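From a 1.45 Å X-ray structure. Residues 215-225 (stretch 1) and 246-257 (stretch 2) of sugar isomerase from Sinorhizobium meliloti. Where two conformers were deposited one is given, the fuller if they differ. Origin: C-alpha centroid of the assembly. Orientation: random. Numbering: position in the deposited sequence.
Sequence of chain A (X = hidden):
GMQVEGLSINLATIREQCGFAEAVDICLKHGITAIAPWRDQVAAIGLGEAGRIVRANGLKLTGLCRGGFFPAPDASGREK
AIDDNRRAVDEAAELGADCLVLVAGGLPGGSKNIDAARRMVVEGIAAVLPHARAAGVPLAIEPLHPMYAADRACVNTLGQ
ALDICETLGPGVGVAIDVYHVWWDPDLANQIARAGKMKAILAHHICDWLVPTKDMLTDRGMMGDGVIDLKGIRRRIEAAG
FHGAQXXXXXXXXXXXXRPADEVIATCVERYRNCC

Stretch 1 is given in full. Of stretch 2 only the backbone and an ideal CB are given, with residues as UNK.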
HETATM    1  N   MSE A 215      10.361  -4.667   2.017  1.00 20.16           N
HETATM    2  CA  MSE A 215       9.514  -3.683   1.354  1.00 20.19           C
HETATM    3  C   MSE A 215      10.023  -3.253   0.013  1.00 20.25           C
HETATM    4  O   MSE A 215       9.247  -2.707  -0.760  1.00 21.08           O
HETATM    5  CB  MSE A 215       9.358  -2.482   2.247  1.00 20.60           C
HETATM    6  CG  MSE A 215       8.516  -2.840   3.462  1.00 21.79           C
HETATM    7 SE   MSE A 215       8.465  -1.507   4.854  0.75 19.30          SE
HETATM    8  CE  MSE A 215       7.181  -0.498   3.960  1.00 19.20           C
ATOM      9  N   LEU A 216      11.314  -3.472  -0.260  1.00 19.53           N
ATOM     10  CA  LEU A 216      11.919  -2.972  -1.495  1.00 20.54           C
ATOM     11  C   LEU A 216      12.529  -4.045  -2.363  1.00 20.94           C
ATOM     12  O   LEU A 216      12.320  -3.997  -3.595  1.00 21.09           O
ATOM     13  CB  LEU A 216      13.005  -1.927  -1.177  1.00 21.48           C
ATOM     14  CG  LEU A 216      13.527  -1.178  -2.401  1.00 23.57           C
ATOM     15  CD1 LEU A 216      12.467  -0.248  -2.973  1.00 25.99           C
ATOM     16  CD2 LEU A 216      14.773  -0.386  -2.034  1.00 25.64           C
ATOM     17  N   THR A 217      13.264  -4.991  -1.755  1.00 20.91           N
ATOM     18  CA  THR A 217      14.073  -5.910  -2.551  1.00 21.10           C
ATOM     19  C   THR A 217      13.625  -7.370  -2.492  1.00 21.22           C
ATOM     20  O   THR A 217      14.464  -8.303  -2.510  1.00 22.85           O
ATOM     21  CB  THR A 217      15.541  -5.784  -2.132  1.00 22.25           C
ATOM     22  OG1 THR A 217      15.651  -6.138  -0.747  1.00 24.23           O
ATOM     23  CG2 THR A 217      16.066  -4.346  -2.387  1.00 23.03           C
ATOM     24  N   ASP A 218      12.312  -7.594  -2.407  1.00 19.47           N
ATOM     25  CA  ASP A 218      11.763  -8.945  -2.510  1.00 19.86           C
ATOM     26  C   ASP A 218      10.593  -9.048  -3.492  1.00 18.53           C
ATOM     27  O   ASP A 218       9.593  -9.752  -3.245  1.00 19.55           O
ATOM     28  CB  ASP A 218      11.393  -9.461  -1.112  1.00 19.82           C
ATOM     29  CG  ASP A 218      11.183 -10.966  -1.077  1.00 19.89           C
ATOM     30  OD1 ASP A 218      11.976 -11.698  -1.737  1.00 22.86           O
ATOM     31  OD2 ASP A 218      10.229 -11.425  -0.392  1.00 22.36           O
ATOM     32  N   ARG A 219      10.720  -8.376  -4.628  1.00 18.02           N
ATOM     33  CA  ARG A 219       9.829  -8.647  -5.748  1.00 17.72           C
ATOM     34  C   ARG A 219      10.016 -10.078  -6.232  1.00 18.55           C
ATOM     35  O   ARG A 219      11.141 -10.623  -6.174  1.00 19.16           O
ATOM     36  CB  ARG A 219      10.056  -7.720  -6.931  1.00 17.99           C
ATOM     37  CG  ARG A 219       9.892  -6.252  -6.655  1.00 17.13           C
ATOM     38  CD  ARG A 219       9.798  -5.492  -7.958  1.00 16.12           C
ATOM     39  NE  ARG A 219       9.569  -4.072  -7.780  1.00 16.20           N
ATOM     40  CZ  ARG A 219       9.134  -3.256  -8.734  1.00 17.31           C
ATOM     41  NH1 ARG A 219       8.975  -3.682  -9.983  1.00 16.96           N
ATOM     42  NH2 ARG A 219       8.900  -1.982  -8.447  1.00 21.29           N
ATOM     43  N   GLY A 220       8.942 -10.671  -6.734  1.00 18.20           N
ATOM     44  CA  GLY A 220       8.955 -12.042  -7.235  1.00 19.07           C
ATOM     45  C   GLY A 220       9.170 -12.136  -8.722  1.00 19.15           C
ATOM     46  O   GLY A 220       8.833 -11.212  -9.485  1.00 19.22           O
HETATM   47  N   MSE A 221       9.778 -13.251  -9.140  1.00 19.57           N
HETATM   48  CA  MSE A 221       9.725 -13.662 -10.509  1.00 20.12           C
HETATM   49  C   MSE A 221       8.266 -13.965 -10.859  1.00 20.49           C
HETATM   50  O   MSE A 221       7.523 -14.560 -10.064  1.00 20.01           O
HETATM   51  CB  MSE A 221      10.583 -14.922 -10.669  1.00 20.79           C
HETATM   52  CG  MSE A 221      10.614 -15.538 -12.044  1.00 22.49           C
HETATM   53 SE   MSE A 221      11.307 -14.451 -13.471  0.75 20.62          SE
HETATM   54  CE  MSE A 221      13.167 -14.509 -12.780  1.00 22.21           C
HETATM   55  N   MSE A 222       7.875 -13.596 -12.052  1.00 19.86           N
HETATM   56  CA  MSE A 222       6.515 -13.829 -12.522  1.00 20.44           C
HETATM   57  C   MSE A 222       6.134 -15.285 -12.362  1.00 21.09           C
HETATM   58  O   MSE A 222       6.835 -16.165 -12.841  1.00 21.89           O
HETATM   59  CB  MSE A 222       6.369 -13.480 -13.993  1.00 20.65           C
HETATM   60  CG  MSE A 222       6.500 -12.046 -14.339  1.00 18.78           C
HETATM   61 SE   MSE A 222       8.334 -11.401 -14.543  0.75 16.84          SE
HETATM   62  CE  MSE A 222       8.992 -12.540 -15.916  1.00 17.82           C
ATOM     63  N   GLY A 223       5.004 -15.546 -11.722  1.00 20.02           N
ATOM     64  CA  GLY A 223       4.523 -16.895 -11.447  1.00 20.78           C
ATOM     65  C   GLY A 223       4.875 -17.452 -10.083  1.00 20.64           C
ATOM     66  O   GLY A 223       4.322 -18.489  -9.684  1.00 22.21           O
ATOM     67  N   ASP A 224       5.798 -16.817  -9.375  1.00 20.18           N
ATOM     68  CA  ASP A 224       6.163 -17.254  -8.039  1.00 20.63           C
ATOM     69  C   ASP A 224       5.243 -16.623  -7.004  1.00 20.43           C
ATOM     70  O   ASP A 224       5.245 -17.039  -5.827  1.00 20.10           O
ATOM     71  CB  ASP A 224       7.619 -16.895  -7.699  1.00 20.08           C
ATOM     72  CG  ASP A 224       8.655 -17.834  -8.344  1.00 22.43           C
ATOM     73  OD1 ASP A 224       8.249 -18.849  -8.962  1.00 23.86           O
ATOM     74  OD2 ASP A 224       9.863 -17.569  -8.132  1.00 22.46           O
ATOM     75  N   GLY A 225       4.465 -15.612  -7.420  1.00 19.68           N
ATOM     76  CA  GLY A 225       3.565 -14.908  -6.490  1.00 19.22           C
ATOM     77  C   GLY A 225       2.106 -15.034  -6.888  1.00 18.29           C
ATOM     78  O   GLY A 225       1.706 -15.996  -7.531  1.00 19.51           O
ATOM     79  N   UNK A 246       7.925  -5.263 -19.500  1.00 18.60           N
ATOM     80  CA  UNK A 246       9.247  -4.983 -18.981  1.00 19.21           C
ATOM     81  C   UNK A 246       9.446  -5.643 -17.616  1.00 18.51           C
ATOM     82  O   UNK A 246       8.749  -5.279 -16.640  1.00 18.32           O
ATOM     83  CB  UNK A 246       9.469  -3.472 -18.883  1.00 19.21           C
ATOM     84  N   UNK A 247      10.324  -6.630 -17.546  1.00 20.06           N
ATOM     85  CA  UNK A 247      10.614  -7.346 -16.318  1.00 19.00           C
ATOM     86  C   UNK A 247      11.483  -6.543 -15.380  1.00 18.99           C
ATOM     87  O   UNK A 247      12.627  -6.227 -15.656  1.00 19.68           O
ATOM     88  CB  UNK A 247      11.291  -8.681 -16.633  1.00 19.00           C
ATOM     89  N   UNK A 248      10.907  -6.200 -14.239  1.00 17.75           N
ATOM     90  CA  UNK A 248      11.586  -5.374 -13.258  1.00 17.59           C
ATOM     91  C   UNK A 248      11.481  -6.055 -11.905  1.00 17.18           C
ATOM     92  O   UNK A 248      10.456  -6.019 -11.228  1.00 18.04           O
ATOM     93  CB  UNK A 248      10.997  -3.963 -13.214  1.00 17.59           C
ATOM     94  N   UNK A 249      12.551  -6.744 -11.539  1.00 17.84           N
ATOM     95  CA  UNK A 249      12.646  -7.518 -10.310  1.00 18.53           C
ATOM     96  C   UNK A 249      13.798  -7.006  -9.445  1.00 20.43           C
ATOM     97  O   UNK A 249      14.939  -6.949  -9.890  1.00 21.81           O
ATOM     98  CB  UNK A 249      12.833  -9.003 -10.626  1.00 18.53           C
ATOM     99  N   UNK A 250      13.497  -6.640  -8.210  1.00 19.66           N
ATOM    100  CA  UNK A 250      14.471  -6.346  -7.171  1.00 21.00           C
ATOM    101  C   UNK A 250      14.430  -7.521  -6.190  1.00 21.96           C
ATOM    102  O   UNK A 250      13.421  -7.698  -5.504  1.00 20.92           O
ATOM    103  CB  UNK A 250      14.178  -5.014  -6.478  1.00 21.00           C
ATOM    104  N   UNK A 251      15.472  -8.352  -6.140  1.00 24.15           N
ATOM    105  CA  UNK A 251      15.444  -9.577  -5.316  1.00 25.05           C
ATOM    106  C   UNK A 251      16.796  -9.836  -4.665  1.00 27.01           C
ATOM    107  O   UNK A 251      17.623 -10.597  -5.192  1.00 27.29           O
ATOM    108  CB  UNK A 251      15.040 -10.785  -6.164  1.00 25.05           C
ATOM    109  N   UNK A 252      16.993  -9.238  -3.504  1.00 27.99           N
ATOM    110  CA  UNK A 252      18.305  -9.230  -2.863  1.00 30.36           C
ATOM    111  C   UNK A 252      18.752 -10.624  -2.466  1.00 32.12           C
ATOM    112  O   UNK A 252      19.955 -10.900  -2.494  1.00 34.39           O
ATOM    113  CB  UNK A 252      18.286  -8.324  -1.630  1.00 30.36           C
ATOM    114  N   UNK A 253      17.829 -11.483  -2.077  1.00 32.27           N
ATOM    115  CA  UNK A 253      18.201 -12.805  -1.522  1.00 34.18           C
ATOM    116  C   UNK A 253      17.962 -13.968  -2.463  1.00 32.89           C
ATOM    117  O   UNK A 253      18.254 -15.120  -2.102  1.00 33.08           O
ATOM    118  CB  UNK A 253      17.422 -13.060  -0.230  1.00 34.18           C
ATOM    119  N   UNK A 254      17.479 -13.695  -3.671  1.00 29.93           N
ATOM    120  CA  UNK A 254      17.239 -14.734  -4.657  1.00 28.56           C
ATOM    121  C   UNK A 254      17.834 -14.364  -6.027  1.00 28.71           C
ATOM    122  O   UNK A 254      19.003 -14.679  -6.293  1.00 27.81           O
ATOM    123  CB  UNK A 254      15.736 -14.991  -4.785  1.00 28.56           C
ATOM    124  N   UNK A 255      17.104 -13.666  -6.880  1.00 26.90           N
ATOM    125  CA  UNK A 255      17.515 -13.505  -8.285  1.00 27.52           C
ATOM    126  C   UNK A 255      18.789 -12.699  -8.457  1.00 27.96           C
ATOM    127  O   UNK A 255      19.575 -12.994  -9.379  1.00 28.09           O
ATOM    128  CB  UNK A 255      16.393 -12.834  -9.080  1.00 27.52           C
ATOM    129  N   UNK A 256      19.067 -11.769  -7.557  1.00 28.05           N
ATOM    130  CA  UNK A 256      20.313 -11.004  -7.644  1.00 29.11           C
ATOM    131  C   UNK A 256      21.536 -11.841  -7.252  1.00 31.97           C
ATOM    132  O   UNK A 256      22.646 -11.390  -7.484  1.00 31.76           O
ATOM    133  CB  UNK A 256      20.227  -9.766  -6.749  1.00 29.11           C
ATOM    134  N   UNK A 257      21.303 -12.997  -6.633  1.00 33.96           N
ATOM    135  CA  UNK A 257      22.389 -13.888  -6.187  0.56 36.42           C
ATOM    136  C   UNK A 257      22.618 -15.033  -7.170  1.00 37.27           C
ATOM    137  O   UNK A 257      23.473 -15.913  -6.929  1.00 36.87           O
ATOM    138  CB  UNK A 257      22.075 -14.455  -4.801  0.56 36.42           C
TER

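Position 246 has nothing of stretch 1 near its ideal CB, so the choice is open. It is Glu 246, bonded elsewhere in the structure.

Position 247 points its CB toward stretch 1, 4.5 Å from Met 222 SE. A modest apolar side chain would suit. It is Val 247, whose CG2 packs 3.7 Å from Met 222 CE.

At 248 the ideal CB lies 3.8 Å from Arg 219 NH1. The positive charge favours Asp or Glu. It is Glu 248. Arg 219 NH1 donates to Glu 248 O at 3.0 Å and makes a weak bond, part of a salt bridge, to Glu 248 OE1 at 3.3 Å.

Position 249 has a sideways CB, 4.8 Å from Arg 219 CB, with Met 221 and Met 222 beyond. Leu, Ile or Met could reach them. It is Ile 249: its CD1 sits 3.8 Å from Met 221 SE.

At 250 the ideal CB is 3.6 Å from Leu 216 O. The long arginine at 219 offers a flank for an aromatic or a large aliphatic. It is Phe 250. Its ring face takes the guanidinium in a cation-pi contact, with Arg 219 CZ 4.4 Å from the ring centroid, while Leu 216 O lies at the ring edge. Arg 219 N donates to Phe 250 O at 2.9 Å.

Position 251 forms a single beta bridge with Asp 218. Its ideal CB is 3.9 Å from Arg 219 O, so a small or polar side chain is plausible. It is Ser 251. Its OG donates to a water that bonds Asp 218 OD1 and Arg 219 O, and accepts from the backbone N of position 255.

At 252 the ideal CB is 3.5 Å from Thr 217 OG1, which favours a small residue. It is Ala 252, and Ala 252 N donates to Thr 217 O at 2.9 Å.

Positions 253 and 254 have no stretch 1 atom near their ideal CBs; polar residues would do. They are Asp 253, whose N donates to a water on Thr 217 O, and Asn 254.

At 255 CA-to-CB points toward stretch 1, the ideal CB 5.2 Å from Met 221 CE. A large, flat side chain could cover that methyl. It is Trp 255, with Met 221 CE 3.6 Å from its six-membered ring centroid, over the face. Its NE1 reaches Asp 224 OD2 through a water.

Position 256 points toward stretch 1 from a distance, so only a long side chain would touch. It is Trp 256, whose CZ3 comes 4.2 Å from Thr 217 CG2.

Position 257 is out of reach, so any residue would do. It is Lys 257, salt-bridged to Asp 253.

Stretch 2 246-257: EVEIFSADNWWK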
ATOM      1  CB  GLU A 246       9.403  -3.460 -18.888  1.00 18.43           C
ATOM      2  CG  GLU A 246      10.731  -2.992 -18.318  1.00 19.53           C
ATOM      3  CD  GLU A 246      10.743  -1.512 -18.093  1.00 19.51           C
ATOM      4  OE1 GLU A 246      10.416  -0.764 -19.044  1.00 19.09           O
ATOM      5  OE2 GLU A 246      11.073  -1.089 -16.971  1.00 21.30           O
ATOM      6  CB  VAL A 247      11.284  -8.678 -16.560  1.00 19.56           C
ATOM      7  CG1 VAL A 247      11.615  -9.363 -15.221  1.00 19.03           C
ATOM      8  CG2 VAL A 247      10.397  -9.525 -17.509  1.00 19.10           C
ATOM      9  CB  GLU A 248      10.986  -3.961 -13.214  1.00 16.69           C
ATOM     10  CG  GLU A 248      11.708  -3.039 -12.259  1.00 17.59           C
ATOM     11  CD  GLU A 248      11.098  -1.681 -12.198  1.00 21.01           C
ATOM     12  OE1 GLU A 248       9.896  -1.582 -12.392  1.00 17.45           O
ATOM     13  OE2 GLU A 248      11.849  -0.705 -12.006  1.00 25.15           O
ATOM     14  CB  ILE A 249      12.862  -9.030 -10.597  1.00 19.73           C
ATOM     15  CG1 ILE A 249      11.675  -9.581 -11.387  1.00 20.54           C
ATOM     16  CG2 ILE A 249      13.057  -9.808  -9.270  1.00 20.08           C
ATOM     17  CD1 ILE A 249      11.846 -10.984 -12.010  1.00 20.79           C
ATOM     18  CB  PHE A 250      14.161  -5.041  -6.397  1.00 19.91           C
ATOM     19  CG  PHE A 250      13.803  -3.836  -7.252  1.00 21.44           C
ATOM     20  CD1 PHE A 250      14.261  -3.665  -8.535  1.00 23.74           C
ATOM     21  CD2 PHE A 250      13.046  -2.816  -6.700  1.00 23.40           C
ATOM     22  CE1 PHE A 250      13.900  -2.534  -9.287  1.00 23.48           C
ATOM     23  CE2 PHE A 250      12.697  -1.693  -7.444  1.00 23.77           C
ATOM     24  CZ  PHE A 250      13.114  -1.566  -8.755  1.00 22.34           C
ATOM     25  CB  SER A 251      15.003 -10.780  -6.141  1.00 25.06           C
ATOM     26  OG  SER A 251      14.989 -11.982  -5.357  1.00 24.43           O
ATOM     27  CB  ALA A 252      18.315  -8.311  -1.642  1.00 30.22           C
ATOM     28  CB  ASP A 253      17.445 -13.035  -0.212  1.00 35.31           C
ATOM     29  CG  ASP A 253      17.989 -12.165   0.930  1.00 41.04           C
ATOM     30  OD1 ASP A 253      19.163 -11.696   0.836  1.00 47.20           O
ATOM     31  OD2 ASP A 253      17.247 -11.967   1.928  1.00 46.28           O
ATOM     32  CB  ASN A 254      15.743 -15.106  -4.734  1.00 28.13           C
ATOM     33  CG  ASN A 254      15.478 -16.315  -5.598  1.00 27.23           C
ATOM     34  OD1 ASN A 254      16.416 -16.991  -6.044  1.00 28.44           O
ATOM     35  ND2 ASN A 254      14.203 -16.616  -5.841  1.00 26.78           N
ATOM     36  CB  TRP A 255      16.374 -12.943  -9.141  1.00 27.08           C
ATOM     37  CG  TRP A 255      15.199 -13.828  -9.033  1.00 25.59           C
ATOM     38  CD1 TRP A 255      14.050 -13.610  -8.288  1.00 24.07           C
ATOM     39  CD2 TRP A 255      15.047 -15.111  -9.627  1.00 25.02           C
ATOM     40  NE1 TRP A 255      13.227 -14.682  -8.397  1.00 24.70           N
ATOM     41  CE2 TRP A 255      13.803 -15.632  -9.190  1.00 25.70           C
ATOM     42  CE3 TRP A 255      15.857 -15.898 -10.452  1.00 25.24           C
ATOM     43  CZ2 TRP A 255      13.326 -16.864  -9.602  1.00 26.61           C
ATOM     44  CZ3 TRP A 255      15.387 -17.118 -10.855  1.00 27.84           C
ATOM     45  CH2 TRP A 255      14.138 -17.596 -10.444  1.00 26.94           C
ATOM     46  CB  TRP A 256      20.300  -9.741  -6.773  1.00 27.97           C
ATOM     47  CG  TRP A 256      19.462  -8.617  -7.340  1.00 27.32           C
ATOM     48  CD1 TRP A 256      18.877  -8.567  -8.566  1.00 28.00           C
ATOM     49  CD2 TRP A 256      19.141  -7.388  -6.688  1.00 23.08           C
ATOM     50  NE1 TRP A 256      18.210  -7.365  -8.727  1.00 28.35           N
ATOM     51  CE2 TRP A 256      18.357  -6.625  -7.586  1.00 25.18           C
ATOM     52  CE3 TRP A 256      19.437  -6.854  -5.445  1.00 26.31           C
ATOM     53  CZ2 TRP A 256      17.864  -5.369  -7.264  1.00 23.01           C
ATOM     54  CZ3 TRP A 256      18.957  -5.608  -5.120  1.00 25.59           C
ATOM     55  CH2 TRP A 256      18.181  -4.868  -6.045  1.00 22.66           C
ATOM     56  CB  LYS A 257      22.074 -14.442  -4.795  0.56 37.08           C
ATOM     57  CG  LYS A 257      22.210 -13.424  -3.668  0.56 39.28           C
ATOM     58  CD  LYS A 257      21.901 -14.042  -2.303  0.56 41.89           C
ATOM     59  CE  LYS A 257      22.386 -13.139  -1.168  0.56 43.48           C
ATOM     60  NZ  LYS A 257      22.003 -13.649   0.175  0.56 44.67           N
TER
HETATM   61  O   HOH W   1      14.879 -10.989  -1.495  1.00 30.54           O
HETATM   62  O   HOH W   2      12.459 -12.140  -4.314  1.00 21.37           O
HETATM   63  O   HOH W   3      10.660 -15.199  -7.021  1.00 21.66           O
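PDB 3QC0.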